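PDB 3R4U: botulinum neurotoxin type C1, which probably binds receptors on nerve cells through this heavy-chain receptor-binding region, as part of a clostridial neurotoxin with zinc-protease activity. Local coordinates for residues S130-Y135 and L168-K173; Y265-Q270 and F392-D397; L246-E251 and T300-G305; S382-I387 and G411-L416. All coordinates share one frame; numbering follows the deposited sequence.

In the fold
Contact 1 belongs to the N-terminal, concanavalin-like half of the receptor-binding region, contacts 2, 3 and 4 to the C-terminal trefoil half. All are partly buried. Contact 3 lies nearest the centre of the chain (about 16 Å between centres) and buries Leu-246, Tyr-248 and Val-302; contact 2 lies farthest out (about 34 Å), with exposed Ser-268 and Gly-395 at its rim. Contact 1 joins two different sheets through aliphatic groups and one weak bond; contact 3 joins two loops by backbone bonds, an arginine-threonine hydrogen bond and a valine methyl over a tyrosine ring. Contacts 2 and 4 use opposite ends of strand 381-392: a serine-gripped turn and an apolar loop contact with one bridging water.

Contact 1. Residues S130-Y135 and L168-K173; sequences SINFSY and LIDTIK
Ile-131 and Ile-172 meet where strands 127-134 and 167-173 run nearly antiparallel, their local axes 6.5 Å apart at an angle of 161°. The apolar contact is tight: Ile-131 CG2 lies 3.3 Å from Ile-172 CG1, closer than carbon atoms usually pack. In Ile-172, CG1 sits between the backbone N and carbonyl carbon (chi1 57°), and it is this branch that presses on the methyl. Further along, Ile-169 CG2 comes obliquely to the Phe-133 ring, 4.3 Å from CD1, and also approaches the Phe-133 backbone. The polar part is slight. Asp-170 swings its carboxylate across the gap, and Asn-132 N gives Asp-170 OD2 a weak but fairly straight hydrogen bond of 3.4 Å; Asp-170 OD1 takes a weak bond from Thr-171 N. Backbone pairing goes elsewhere: Ile-131 and Phe-133 bond to strand 116-124, whereas Ile-169 and Asp-170 both face Ile-162 in a classic beta bulge. Met-160 touches both Ile-131 and Ile-172. Two edges of separate antiparallel sheets thus approach through side chains, an arrangement consistent with the concanavalin-like jelly roll of the clostridial N-terminal receptor-binding domain.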
loop_
_atom_site.group_PDB
_atom_site.type_symbol
_atom_site.label_atom_id
_atom_site.label_comp_id
_atom_site.label_asym_id
_atom_site.label_seq_id
_atom_site.Cartn_x
_atom_site.Cartn_y
_atom_site.Cartn_z
ATOM N N SER A 130 22.855 3.792 11.606
ATOM C CA SER A 130 21.497 3.775 11.090
ATOM C C SER A 130 21.416 3.522 9.592
ATOM O O SER A 130 22.369 3.771 8.859
ATOM C CB SER A 130 20.799 5.091 11.435
ATOM O OG SER A 130 20.596 5.175 12.828
ATOM N N ILE A 131 20.264 3.019 9.154
ATOM C CA ILE A 131 19.925 2.939 7.739
ATOM C C ILE A 131 18.470 3.349 7.610
ATOM O O ILE A 131 17.753 3.415 8.605
ATOM C CB ILE A 131 20.091 1.526 7.146
ATOM C CG1 ILE A 131 19.395 0.476 8.016
ATOM C CG2 ILE A 131 21.542 1.166 6.991
ATOM C CD1 ILE A 131 19.523 -0.926 7.456
ATOM N N ASN A 132 18.021 3.624 6.396
ATOM C CA ASN A 132 16.677 4.131 6.260
ATOM C C ASN A 132 16.040 3.847 4.919
ATOM O O ASN A 132 16.705 3.508 3.939
ATOM C CB ASN A 132 16.644 5.631 6.517
ATOM C CG ASN A 132 17.336 6.428 5.410
ATOM O OD1 ASN A 132 16.837 6.520 4.280
ATOM N ND2 ASN A 132 18.496 6.997 5.728
ATOM N N PHE A 133 14.722 3.998 4.915
ATOM C CA PHE A 133 13.930 4.034 3.716
ATOM C C PHE A 133 13.350 5.436 3.657
ATOM O O PHE A 133 12.853 5.951 4.669
ATOM C CB PHE A 133 12.808 2.991 3.824
ATOM C CG PHE A 133 11.611 3.279 2.958
ATOM C CD1 PHE A 133 11.760 3.543 1.604
ATOM C CD2 PHE A 133 10.322 3.247 3.499
ATOM C CE1 PHE A 133 10.634 3.796 0.800
ATOM C CE2 PHE A 133 9.202 3.500 2.713
ATOM C CZ PHE A 133 9.356 3.771 1.362
ATOM N N SER A 134 13.443 6.071 2.492
ATOM C CA SER A 134 12.793 7.364 2.290
ATOM C C SER A 134 11.826 7.245 1.124
ATOM O O SER A 134 12.183 6.754 0.060
ATOM C CB SER A 134 13.804 8.490 2.033
ATOM O OG SER A 134 14.614 8.230 0.896
ATOM N N TYR A 135 10.591 7.679 1.331
ATOM C CA TYR A 135 9.597 7.531 0.290
ATOM C C TYR A 135 9.666 8.722 -0.672
ATOM O O TYR A 135 10.246 9.765 -0.341
ATOM C CB TYR A 135 8.201 7.315 0.882
ATOM C CG TYR A 135 7.529 8.535 1.507
ATOM C CD1 TYR A 135 7.008 9.561 0.704
ATOM C CD2 TYR A 135 7.365 8.633 2.890
ATOM C CE1 TYR A 135 6.372 10.659 1.264
ATOM C CE2 TYR A 135 6.718 9.720 3.463
ATOM C CZ TYR A 135 6.223 10.733 2.643
ATOM O OH TYR A 135 5.568 11.809 3.205
ATOM N N LEU A 168 15.674 -4.543 -1.893
ATOM C CA LEU A 168 16.756 -3.906 -1.151
ATOM C C LEU A 168 16.811 -2.413 -1.456
ATOM O O LEU A 168 16.840 -2.024 -2.610
ATOM C CB LEU A 168 18.094 -4.550 -1.485
ATOM C CG LEU A 168 19.275 -3.953 -0.702
ATOM C CD1 LEU A 168 19.169 -4.329 0.786
ATOM C CD2 LEU A 168 20.577 -4.452 -1.288
ATOM N N ILE A 169 16.845 -1.598 -0.405
ATOM C CA ILE A 169 16.708 -0.146 -0.483
ATOM C C ILE A 169 17.958 0.568 0.040
ATOM O O ILE A 169 18.308 1.655 -0.417
ATOM C CB ILE A 169 15.500 0.323 0.382
ATOM C CG1 ILE A 169 14.187 -0.108 -0.258
ATOM C CG2 ILE A 169 15.517 1.827 0.590
ATOM C CD1 ILE A 169 14.062 0.296 -1.717
ATOM N N ASP A 170 18.615 -0.034 1.020
ATOM C CA ASP A 170 19.787 0.581 1.625
ATOM C C ASP A 170 20.658 -0.507 2.254
ATOM O O ASP A 170 20.165 -1.508 2.775
ATOM C CB ASP A 170 19.377 1.636 2.659
ATOM C CG ASP A 170 20.533 2.571 3.052
ATOM O OD1 ASP A 170 21.635 2.442 2.477
ATOM O OD2 ASP A 170 20.334 3.432 3.943
ATOM N N THR A 171 21.962 -0.328 2.162
ATOM C CA THR A 171 22.903 -1.303 2.678
ATOM C C THR A 171 24.156 -0.553 3.061
ATOM O O THR A 171 24.599 0.331 2.324
ATOM C CB THR A 171 23.238 -2.381 1.628
ATOM O OG1 THR A 171 24.233 -3.260 2.149
ATOM C CG2 THR A 171 23.737 -1.758 0.323
ATOM N N ILE A 172 24.696 -0.872 4.233
ATOM C CA ILE A 172 25.968 -0.316 4.684
ATOM C C ILE A 172 26.743 -1.333 5.508
ATOM O O ILE A 172 26.148 -2.171 6.196
ATOM C CB ILE A 172 25.756 0.965 5.502
ATOM C CG1 ILE A 172 24.838 0.693 6.679
ATOM C CG2 ILE A 172 25.127 2.048 4.644
ATOM C CD1 ILE A 172 25.551 0.243 7.919
ATOM N N LYS A 173 28.068 -1.273 5.429
ATOM C CA LYS A 173 28.912 -2.177 6.192
ATOM C C LYS A 173 28.740 -1.859 7.670
ATOM O O LYS A 173 28.718 -0.698 8.057
ATOM C CB LYS A 173 30.378 -2.021 5.781
ATOM C CG LYS A 173 31.368 -2.747 6.684
ATOM C CD LYS A 173 31.373 -4.248 6.432
ATOM C CE LYS A 173 32.086 -5.040 7.532
ATOM N NZ LYS A 173 31.256 -5.285 8.772
#

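Contact 2. Residues Y265-Q270 and F392-D397; sequences YANSRQ and FRLGGD
Leu-394 packs against Asn-267 and Gln-270 where two beta turns meet in the trefoil domain: a type I' turn, Asn-267 to Gln-270, closing the hairpin of strands 262-267 and 270-275, and a type II' turn, Leu-394 to Asp-397, between strands 381-392 and 401-409. The tight part is built round Leu-394, wedged between polar and aliphatic atoms on the inner side. Leu-394 CD2 rests 3.7 Å from Gln-270 CB, and Leu-394 CG comes within 3.4 Å of Asn-267 O. Asn-267 holds CG anti to its backbone N (chi1 -177°), and in this setting Asn-267 CG lies 3.7 Å from Leu-394 CB. Beyond Leu-394 the bent Gln-270 chain crosses Phe-392 at about a right angle, with Gln-270 CG over one ring face, offset toward the rim. Tyr-403 and Val-405 of strand 401-409 back Phe-392, and Tyr-403 also touches Leu-394. Outward the contact thins into the exposed turn corners, Ser-268 and Gly-395, whose CA atoms are 5.6 Å apart. Within the second turn, Asp-397 OD2 takes Leu-394 N and Tyr-403 OH, though the exact place of the carboxylate is doubtful. At the solvent side, one short bond links the turns: Gly-395 N donates to Ser-268 OG at 2.7 Å, with an angle of 146° at the hydrogen.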
loop_
_atom_site.group_PDB
_atom_site.type_symbol
_atom_site.label_atom_id
_atom_site.label_comp_id
_atom_site.label_asym_id
_atom_site.label_seq_id
_atom_site.Cartn_x
_atom_site.Cartn_y
_atom_site.Cartn_z
ATOM N N TYR A 265 -13.462 13.807 -13.446
ATOM C CA TYR A 265 -14.649 14.622 -13.630
ATOM C C TYR A 265 -15.451 14.121 -14.824
ATOM O O TYR A 265 -15.117 13.104 -15.433
ATOM C CB TYR A 265 -14.266 16.085 -13.821
ATOM C CG TYR A 265 -15.347 17.034 -13.359
ATOM C CD1 TYR A 265 -15.851 16.956 -12.059
ATOM C CD2 TYR A 265 -15.867 18.001 -14.213
ATOM C CE1 TYR A 265 -16.843 17.814 -11.623
ATOM C CE2 TYR A 265 -16.864 18.861 -13.790
ATOM C CZ TYR A 265 -17.349 18.766 -12.490
ATOM O OH TYR A 265 -18.341 19.623 -12.049
ATOM N N ALA A 266 -16.525 14.823 -15.149
ATOM C CA ALA A 266 -17.333 14.447 -16.295
ATOM C C ALA A 266 -17.839 15.706 -16.969
ATOM O O ALA A 266 -18.101 16.712 -16.315
ATOM C CB ALA A 266 -18.485 13.564 -15.878
ATOM N N ASN A 267 -17.967 15.638 -18.284
ATOM C CA ASN A 267 -18.396 16.769 -19.074
ATOM C C ASN A 267 -19.129 16.229 -20.289
ATOM O O ASN A 267 -18.525 15.610 -21.166
ATOM C CB ASN A 267 -17.185 17.615 -19.483
ATOM C CG ASN A 267 -17.577 18.862 -20.269
ATOM O OD1 ASN A 267 -18.713 18.989 -20.737
ATOM N ND2 ASN A 267 -16.625 19.788 -20.424
ATOM N N SER A 268 -20.444 16.429 -20.312
ATOM C CA SER A 268 -21.273 15.956 -21.415
ATOM C C SER A 268 -21.103 14.458 -21.595
ATOM O O SER A 268 -20.922 13.979 -22.719
ATOM C CB SER A 268 -20.922 16.677 -22.726
ATOM O OG SER A 268 -21.059 18.080 -22.604
ATOM N N ARG A 269 -21.155 13.728 -20.484
ATOM C CA ARG A 269 -21.129 12.265 -20.506
ATOM C C ARG A 269 -19.765 11.728 -20.929
ATOM O O ARG A 269 -19.613 10.538 -21.190
ATOM C CB ARG A 269 -22.216 11.706 -21.434
ATOM C CG ARG A 269 -23.642 12.134 -21.096
ATOM C CD ARG A 269 -24.267 11.225 -20.063
ATOM N NE ARG A 269 -25.700 11.471 -19.880
ATOM C CZ ARG A 269 -26.670 10.792 -20.493
ATOM N NH1 ARG A 269 -26.375 9.817 -21.350
ATOM N NH2 ARG A 269 -27.941 11.087 -20.249
ATOM N N GLN A 270 -18.782 12.615 -21.019
ATOM C CA GLN A 270 -17.406 12.202 -21.243
ATOM C C GLN A 270 -16.627 12.395 -19.954
ATOM O O GLN A 270 -16.642 13.477 -19.373
ATOM C CB GLN A 270 -16.754 12.995 -22.373
ATOM C CG GLN A 270 -15.307 12.600 -22.648
ATOM C CD GLN A 270 -15.118 11.078 -22.735
ATOM O OE1 GLN A 270 -14.414 10.476 -21.919
ATOM N NE2 GLN A 270 -15.744 10.462 -23.726
ATOM N N PHE A 392 -12.053 16.712 -28.389
ATOM C CA PHE A 392 -13.502 16.535 -28.271
ATOM C C PHE A 392 -14.229 17.873 -28.395
ATOM O O PHE A 392 -13.658 18.923 -28.119
ATOM C CB PHE A 392 -13.877 15.979 -26.890
ATOM C CG PHE A 392 -13.407 14.589 -26.629
ATOM C CD1 PHE A 392 -14.233 13.510 -26.896
ATOM C CD2 PHE A 392 -12.159 14.357 -26.067
ATOM C CE1 PHE A 392 -13.812 12.217 -26.641
ATOM C CE2 PHE A 392 -11.731 13.072 -25.810
ATOM C CZ PHE A 392 -12.560 11.997 -26.100
ATOM N N ARG A 393 -15.503 17.814 -28.776
ATOM C CA ARG A 393 -16.434 18.919 -28.554
ATOM C C ARG A 393 -17.323 18.561 -27.371
ATOM O O ARG A 393 -18.268 17.782 -27.505
ATOM C CB ARG A 393 -17.306 19.174 -29.781
ATOM C CG ARG A 393 -16.544 19.723 -30.959
ATOM C CD ARG A 393 -17.462 20.043 -32.137
ATOM N NE ARG A 393 -16.680 20.512 -33.278
ATOM C CZ ARG A 393 -16.096 19.704 -34.153
ATOM N NH1 ARG A 393 -16.215 18.386 -34.025
ATOM N NH2 ARG A 393 -15.393 20.209 -35.156
ATOM N N LEU A 394 -17.000 19.121 -26.210
ATOM C CA LEU A 394 -17.765 18.871 -24.997
ATOM C C LEU A 394 -18.423 20.157 -24.520
ATOM O O LEU A 394 -17.995 21.254 -24.878
ATOM C CB LEU A 394 -16.862 18.302 -23.901
ATOM C CG LEU A 394 -16.736 16.779 -23.848
ATOM C CD1 LEU A 394 -16.905 16.178 -25.236
ATOM C CD2 LEU A 394 -15.403 16.370 -23.242
ATOM N N GLY A 395 -19.469 20.019 -23.712
ATOM C CA GLY A 395 -20.191 21.175 -23.213
ATOM C C GLY A 395 -20.613 22.152 -24.302
ATOM O O GLY A 395 -21.344 21.801 -25.235
ATOM N N GLY A 396 -20.151 23.390 -24.188
ATOM C CA GLY A 396 -20.495 24.404 -25.167
ATOM C C GLY A 396 -19.499 24.576 -26.306
ATOM O O GLY A 396 -19.634 25.501 -27.112
ATOM N N ASP A 397 -18.514 23.685 -26.386
ATOM C CA ASP A 397 -17.469 23.782 -27.399
ATOM C C ASP A 397 -18.050 23.833 -28.804
ATOM O O ASP A 397 -18.840 22.970 -29.192
ATOM C CB ASP A 397 -16.539 22.568 -27.332
ATOM C CG ASP A 397 -15.709 22.505 -26.045
ATOM O OD1 ASP A 397 -15.476 23.560 -25.396
ATOM O OD2 ASP A 397 -15.275 21.375 -25.709
#

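Contact 3. Residues L246-E251 and T300-G305; sequences LRYNKE and TRVRGG
Tyr-248 turns one ring face to Val-302, whose CG2 stands almost on the ring normal, 3.6 Å from the centroid, in a CH-pi contact. With Val-302 CG1 anti to the backbone N (chi1 -178°), CG2 is left to point at the ring, while Leu-246 CD2 reaches Val-302 CB at 3.8 Å. Arg-247 folds back at chi2 (-72°), bringing NH1 to Thr-300 OG1, a 3.0 Å hydrogen bond tilted 16° from the guanidinium plane. Water 1 lies in that plane at the edge and accepts from Thr-300 N and, weakly, from Arg-247 NH1. Arg-301 runs extended beside Arg-247, pointing the same way: its CG sits 3.7 Å over the centre of the Arg-247 guanidinium, and Arg-247 NH2 and Arg-301 NH2 come to 3.3 Å. Asp-245 and Asp-299 form salt bridges to Arg-301, probably easing this pairing of like charges. A single beta bridge pairs Arg-247 with Arg-301, with Val-302 N bonded to Leu-246 O and Tyr-248 N to Thr-300 O at 2.7 Å. In the C-terminal, trefoil-family receptor-binding domain the two loops lead into strands 251-256 and 307-314; Ile-290 of strand 288-292 lies against Leu-246 and Tyr-248, and Leu-308 touches Tyr-248 and Val-302.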
loop_
_atom_site.group_PDB
_atom_site.type_symbol
_atom_site.label_atom_id
_atom_site.label_comp_id
_atom_site.label_asym_id
_atom_site.label_seq_id
_atom_site.Cartn_x
_atom_site.Cartn_y
_atom_site.Cartn_z
ATOM N N LEU A 246 -9.472 -4.292 -1.706
ATOM C CA LEU A 246 -10.405 -3.545 -2.540
ATOM C C LEU A 246 -11.788 -4.183 -2.371
ATOM O O LEU A 246 -11.888 -5.411 -2.282
ATOM C CB LEU A 246 -9.965 -3.573 -4.014
ATOM C CG LEU A 246 -10.731 -2.584 -4.916
ATOM C CD1 LEU A 246 -10.281 -1.151 -4.604
ATOM C CD2 LEU A 246 -10.523 -2.887 -6.391
ATOM N N ARG A 247 -12.839 -3.353 -2.317
ATOM C CA ARG A 247 -14.204 -3.811 -2.019
ATOM C C ARG A 247 -15.213 -3.410 -3.098
ATOM O O ARG A 247 -15.087 -2.351 -3.713
ATOM C CB ARG A 247 -14.683 -3.228 -0.686
ATOM C CG ARG A 247 -13.942 -3.708 0.530
ATOM C CD ARG A 247 -14.309 -5.146 0.838
ATOM N NE ARG A 247 -13.703 -5.607 2.086
ATOM C CZ ARG A 247 -14.157 -6.626 2.814
ATOM N NH1 ARG A 247 -15.249 -7.291 2.436
ATOM N NH2 ARG A 247 -13.532 -6.962 3.931
ATOM N N TYR A 248 -16.226 -4.244 -3.313
ATOM C CA TYR A 248 -17.366 -3.853 -4.150
ATOM C C TYR A 248 -18.307 -2.960 -3.356
ATOM O O TYR A 248 -18.267 -2.946 -2.133
ATOM C CB TYR A 248 -18.140 -5.081 -4.635
ATOM C CG TYR A 248 -17.385 -5.938 -5.620
ATOM C CD1 TYR A 248 -17.191 -5.509 -6.927
ATOM C CD2 TYR A 248 -16.862 -7.169 -5.243
ATOM C CE1 TYR A 248 -16.503 -6.274 -7.831
ATOM C CE2 TYR A 248 -16.157 -7.949 -6.143
ATOM C CZ TYR A 248 -15.980 -7.496 -7.437
ATOM O OH TYR A 248 -15.281 -8.254 -8.351
ATOM N N ASN A 249 -19.158 -2.226 -4.061
ATOM C CA ASN A 249 -20.224 -1.458 -3.419
ATOM C C ASN A 249 -19.684 -0.382 -2.489
ATOM O O ASN A 249 -20.345 0.015 -1.536
ATOM C CB ASN A 249 -21.182 -2.387 -2.653
ATOM C CG ASN A 249 -21.719 -3.523 -3.521
ATOM O OD1 ASN A 249 -21.963 -3.341 -4.712
ATOM N ND2 ASN A 249 -21.900 -4.700 -2.923
ATOM N N LYS A 250 -18.479 0.095 -2.768
ATOM C CA LYS A 250 -17.849 1.091 -1.915
ATOM C C LYS A 250 -17.295 2.217 -2.776
ATOM O O LYS A 250 -16.748 1.977 -3.856
ATOM C CB LYS A 250 -16.742 0.431 -1.101
ATOM C CG LYS A 250 -15.764 1.379 -0.387
ATOM C CD LYS A 250 -14.856 0.582 0.588
ATOM C CE LYS A 250 -13.795 1.457 1.278
ATOM N NZ LYS A 250 -14.384 2.540 2.121
ATOM N N GLU A 251 -17.450 3.451 -2.311
ATOM C CA GLU A 251 -17.014 4.600 -3.087
ATOM C C GLU A 251 -15.495 4.729 -3.095
ATOM O O GLU A 251 -14.861 4.658 -2.044
ATOM C CB GLU A 251 -17.611 5.884 -2.513
ATOM C CG GLU A 251 -19.113 5.989 -2.627
ATOM C CD GLU A 251 -19.606 7.378 -2.261
ATOM O OE1 GLU A 251 -19.141 7.925 -1.232
ATOM O OE2 GLU A 251 -20.444 7.921 -3.010
ATOM N N THR A 300 -17.320 -9.302 -0.225
ATOM C CA THR A 300 -17.371 -8.187 -1.156
ATOM C C THR A 300 -15.960 -7.742 -1.576
ATOM O O THR A 300 -15.783 -6.632 -2.068
ATOM C CB THR A 300 -18.147 -7.001 -0.563
ATOM O OG1 THR A 300 -17.554 -6.619 0.690
ATOM C CG2 THR A 300 -19.618 -7.385 -0.343
ATOM N N ARG A 301 -14.967 -8.613 -1.387
ATOM C CA ARG A 301 -13.613 -8.304 -1.838
ATOM C C ARG A 301 -13.479 -8.484 -3.346
ATOM O O ARG A 301 -14.088 -9.392 -3.937
ATOM C CB ARG A 301 -12.586 -9.182 -1.117
ATOM C CG ARG A 301 -12.470 -8.893 0.368
ATOM C CD ARG A 301 -11.537 -9.885 1.047
ATOM N NE ARG A 301 -11.344 -9.543 2.451
ATOM C CZ ARG A 301 -12.047 -10.064 3.452
ATOM N NH1 ARG A 301 -12.984 -10.970 3.211
ATOM N NH2 ARG A 301 -11.802 -9.686 4.698
ATOM N N VAL A 302 -12.684 -7.617 -3.967
ATOM C CA VAL A 302 -12.411 -7.701 -5.396
ATOM C C VAL A 302 -11.161 -8.554 -5.683
ATOM O O VAL A 302 -10.105 -8.346 -5.083
ATOM C CB VAL A 302 -12.232 -6.302 -5.997
ATOM C CG1 VAL A 302 -12.002 -6.397 -7.505
ATOM C CG2 VAL A 302 -13.465 -5.437 -5.686
ATOM N N ARG A 303 -11.280 -9.508 -6.602
ATOM C CA ARG A 303 -10.187 -10.432 -6.887
ATOM C C ARG A 303 -9.814 -10.388 -8.354
ATOM O O ARG A 303 -10.653 -10.093 -9.203
ATOM C CB ARG A 303 -10.570 -11.871 -6.502
ATOM C CG ARG A 303 -10.674 -12.101 -4.995
ATOM C CD ARG A 303 -11.207 -13.488 -4.627
ATOM N NE ARG A 303 -11.196 -13.680 -3.179
ATOM C CZ ARG A 303 -12.107 -13.178 -2.352
ATOM N NH1 ARG A 303 -13.117 -12.461 -2.828
ATOM N NH2 ARG A 303 -12.020 -13.395 -1.045
ATOM N N GLY A 304 -8.555 -10.688 -8.648
ATOM C CA GLY A 304 -8.107 -10.806 -10.024
ATOM C C GLY A 304 -8.940 -11.820 -10.789
ATOM O O GLY A 304 -9.236 -12.899 -10.289
ATOM N N GLY A 305 -9.320 -11.470 -12.012
ATOM C CA GLY A 305 -10.130 -12.355 -12.815
ATOM C C GLY A 305 -11.610 -12.085 -12.644
ATOM O O GLY A 305 -12.409 -12.562 -13.439
HETATM O O HOH W 1 -17.501 -9.039 2.677
HETATM O O HOH W 2 -18.325 -3.709 0.667
#

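Contact 4. Residues S382-I387 and G411-L416; sequences SGICSI and GNYASL
Gly-383 and Tyr-413 bring the backbones nearest, CA to CA 5.7 Å, where the start of strand 381-392 meets a loop whose residues 413-415 have helical backbone angles without the regular bonds. Tyr-413 lays its ring over the glycine: Gly-383 C stands about 4.1 Å above one face, offset toward the rim, and Tyr-413 CD2 comes to 3.6 Å from Gly-383 CA. CG of Tyr-413 sits between its own N and carbonyl carbon (chi1 64°), a setting that folds the ring back over the strand. Ile-384 crosses Tyr-413 at about a right angle, its CG2 methyl 3.9 Å from Tyr-413 CB and, on the loop's next inward-facing residue, 4.1 Å from Leu-416 CB. Leu-416 then extends CD2 to Ser-386 CB. Direct hydrogen bonds between the segments are absent; instead water 3 donates to Ser-382 O and to Gly-411 O, 2.8 Å each, bridging the two carbonyls. The loop is shaped internally by an Asx turn, in which Asn-412 OD1 accepts from Ala-414 N, and by Leu-416 N bonding to Tyr-413 O. Within the trefoil domain, strand 381-392 lies between strands 366-374 and 401-409; Phe-372 of the former touches Ile-384, Lys-409 of the latter touches Leu-416, and Ser-421, before strand 424-428, bonds to Ser-386 OG.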
loop_
_atom_site.group_PDB
_atom_site.type_symbol
_atom_site.label_atom_id
_atom_site.label_comp_id
_atom_site.label_asym_id
_atom_site.label_seq_id
_atom_site.Cartn_x
_atom_site.Cartn_y
_atom_site.Cartn_z
ATOM N N SER A 382 -10.755 -8.008 -24.861
ATOM C CA SER A 382 -10.548 -7.316 -26.125
ATOM C C SER A 382 -9.695 -6.048 -26.030
ATOM O O SER A 382 -9.307 -5.485 -27.059
ATOM C CB SER A 382 -11.903 -6.962 -26.733
ATOM O OG SER A 382 -12.647 -6.170 -25.826
ATOM N N GLY A 383 -9.401 -5.595 -24.815
ATOM C CA GLY A 383 -8.606 -4.391 -24.653
ATOM C C GLY A 383 -8.162 -4.106 -23.228
ATOM O O GLY A 383 -8.539 -4.808 -22.279
ATOM N N ILE A 384 -7.351 -3.067 -23.073
ATOM C CA ILE A 384 -6.907 -2.654 -21.747
ATOM C C ILE A 384 -7.243 -1.178 -21.564
ATOM O O ILE A 384 -7.198 -0.416 -22.531
ATOM C CB ILE A 384 -5.383 -2.890 -21.562
ATOM C CG1 ILE A 384 -4.969 -2.701 -20.100
ATOM C CG2 ILE A 384 -4.553 -2.006 -22.527
ATOM C CD1 ILE A 384 -3.564 -3.237 -19.781
ATOM N N CYS A 385 -7.585 -0.776 -20.340
ATOM C CA CYS A 385 -7.886 0.627 -20.067
ATOM C C CYS A 385 -6.622 1.434 -19.911
ATOM O O CYS A 385 -5.682 1.016 -19.227
ATOM C CB CYS A 385 -8.748 0.798 -18.819
ATOM S SG CYS A 385 -10.384 0.050 -18.975
ATOM N N SER A 386 -6.611 2.604 -20.541
ATOM C CA SER A 386 -5.468 3.493 -20.459
ATOM C C SER A 386 -5.974 4.932 -20.373
ATOM O O SER A 386 -7.135 5.169 -20.044
ATOM C CB SER A 386 -4.547 3.283 -21.667
ATOM O OG SER A 386 -3.377 4.084 -21.581
ATOM N N ILE A 387 -5.101 5.885 -20.662
ATOM C CA ILE A 387 -5.422 7.294 -20.509
ATOM C C ILE A 387 -4.646 8.065 -21.564
ATOM O O ILE A 387 -3.563 7.635 -21.973
ATOM C CB ILE A 387 -5.052 7.787 -19.096
ATOM C CG1 ILE A 387 -5.687 9.136 -18.802
ATOM C CG2 ILE A 387 -3.520 7.803 -18.883
ATOM C CD1 ILE A 387 -5.427 9.626 -17.403
ATOM N N GLY A 411 -7.486 -3.886 -30.321
ATOM C CA GLY A 411 -6.472 -4.389 -31.235
ATOM C C GLY A 411 -5.427 -5.180 -30.463
ATOM O O GLY A 411 -5.757 -5.895 -29.505
ATOM N N ASN A 412 -4.166 -5.076 -30.868
ATOM C CA ASN A 412 -3.120 -5.727 -30.098
ATOM C C ASN A 412 -2.757 -4.921 -28.867
ATOM O O ASN A 412 -1.786 -4.180 -28.870
ATOM C CB ASN A 412 -1.865 -6.026 -30.927
ATOM C CG ASN A 412 -0.822 -6.780 -30.117
ATOM O OD1 ASN A 412 -1.148 -7.335 -29.082
ATOM N ND2 ASN A 412 0.433 -6.774 -30.560
ATOM N N TYR A 413 -3.528 -5.080 -27.799
ATOM C CA TYR A 413 -3.292 -4.280 -26.603
ATOM C C TYR A 413 -2.063 -4.722 -25.807
ATOM O O TYR A 413 -1.651 -4.031 -24.870
ATOM C CB TYR A 413 -4.528 -4.282 -25.698
ATOM C CG TYR A 413 -4.879 -5.637 -25.155
ATOM C CD1 TYR A 413 -4.230 -6.148 -24.032
ATOM C CD2 TYR A 413 -5.844 -6.419 -25.769
ATOM C CE1 TYR A 413 -4.544 -7.396 -23.536
ATOM C CE2 TYR A 413 -6.174 -7.672 -25.271
ATOM C CZ TYR A 413 -5.516 -8.152 -24.157
ATOM O OH TYR A 413 -5.821 -9.397 -23.669
ATOM N N ALA A 414 -1.487 -5.868 -26.171
ATOM C CA ALA A 414 -0.343 -6.429 -25.440
ATOM C C ALA A 414 0.817 -5.443 -25.353
ATOM O O ALA A 414 1.547 -5.402 -24.356
ATOM C CB ALA A 414 0.125 -7.743 -26.081
ATOM N N SER A 415 0.982 -4.634 -26.389
ATOM C CA SER A 415 2.071 -3.657 -26.394
ATOM C C SER A 415 1.961 -2.689 -25.227
ATOM O O SER A 415 2.958 -2.127 -24.782
ATOM C CB SER A 415 2.120 -2.889 -27.717
ATOM O OG SER A 415 0.816 -2.602 -28.181
ATOM N N LEU A 416 0.753 -2.517 -24.702
ATOM C CA LEU A 416 0.534 -1.542 -23.642
ATOM C C LEU A 416 0.611 -2.141 -22.230
ATOM O O LEU A 416 0.506 -1.418 -21.244
ATOM C CB LEU A 416 -0.819 -0.863 -23.870
ATOM C CG LEU A 416 -1.023 0.638 -23.655
ATOM C CD1 LEU A 416 0.137 1.457 -24.183
ATOM C CD2 LEU A 416 -2.341 1.086 -24.298
HETATM O O HOH W 3 -8.231 -7.130 -29.113
#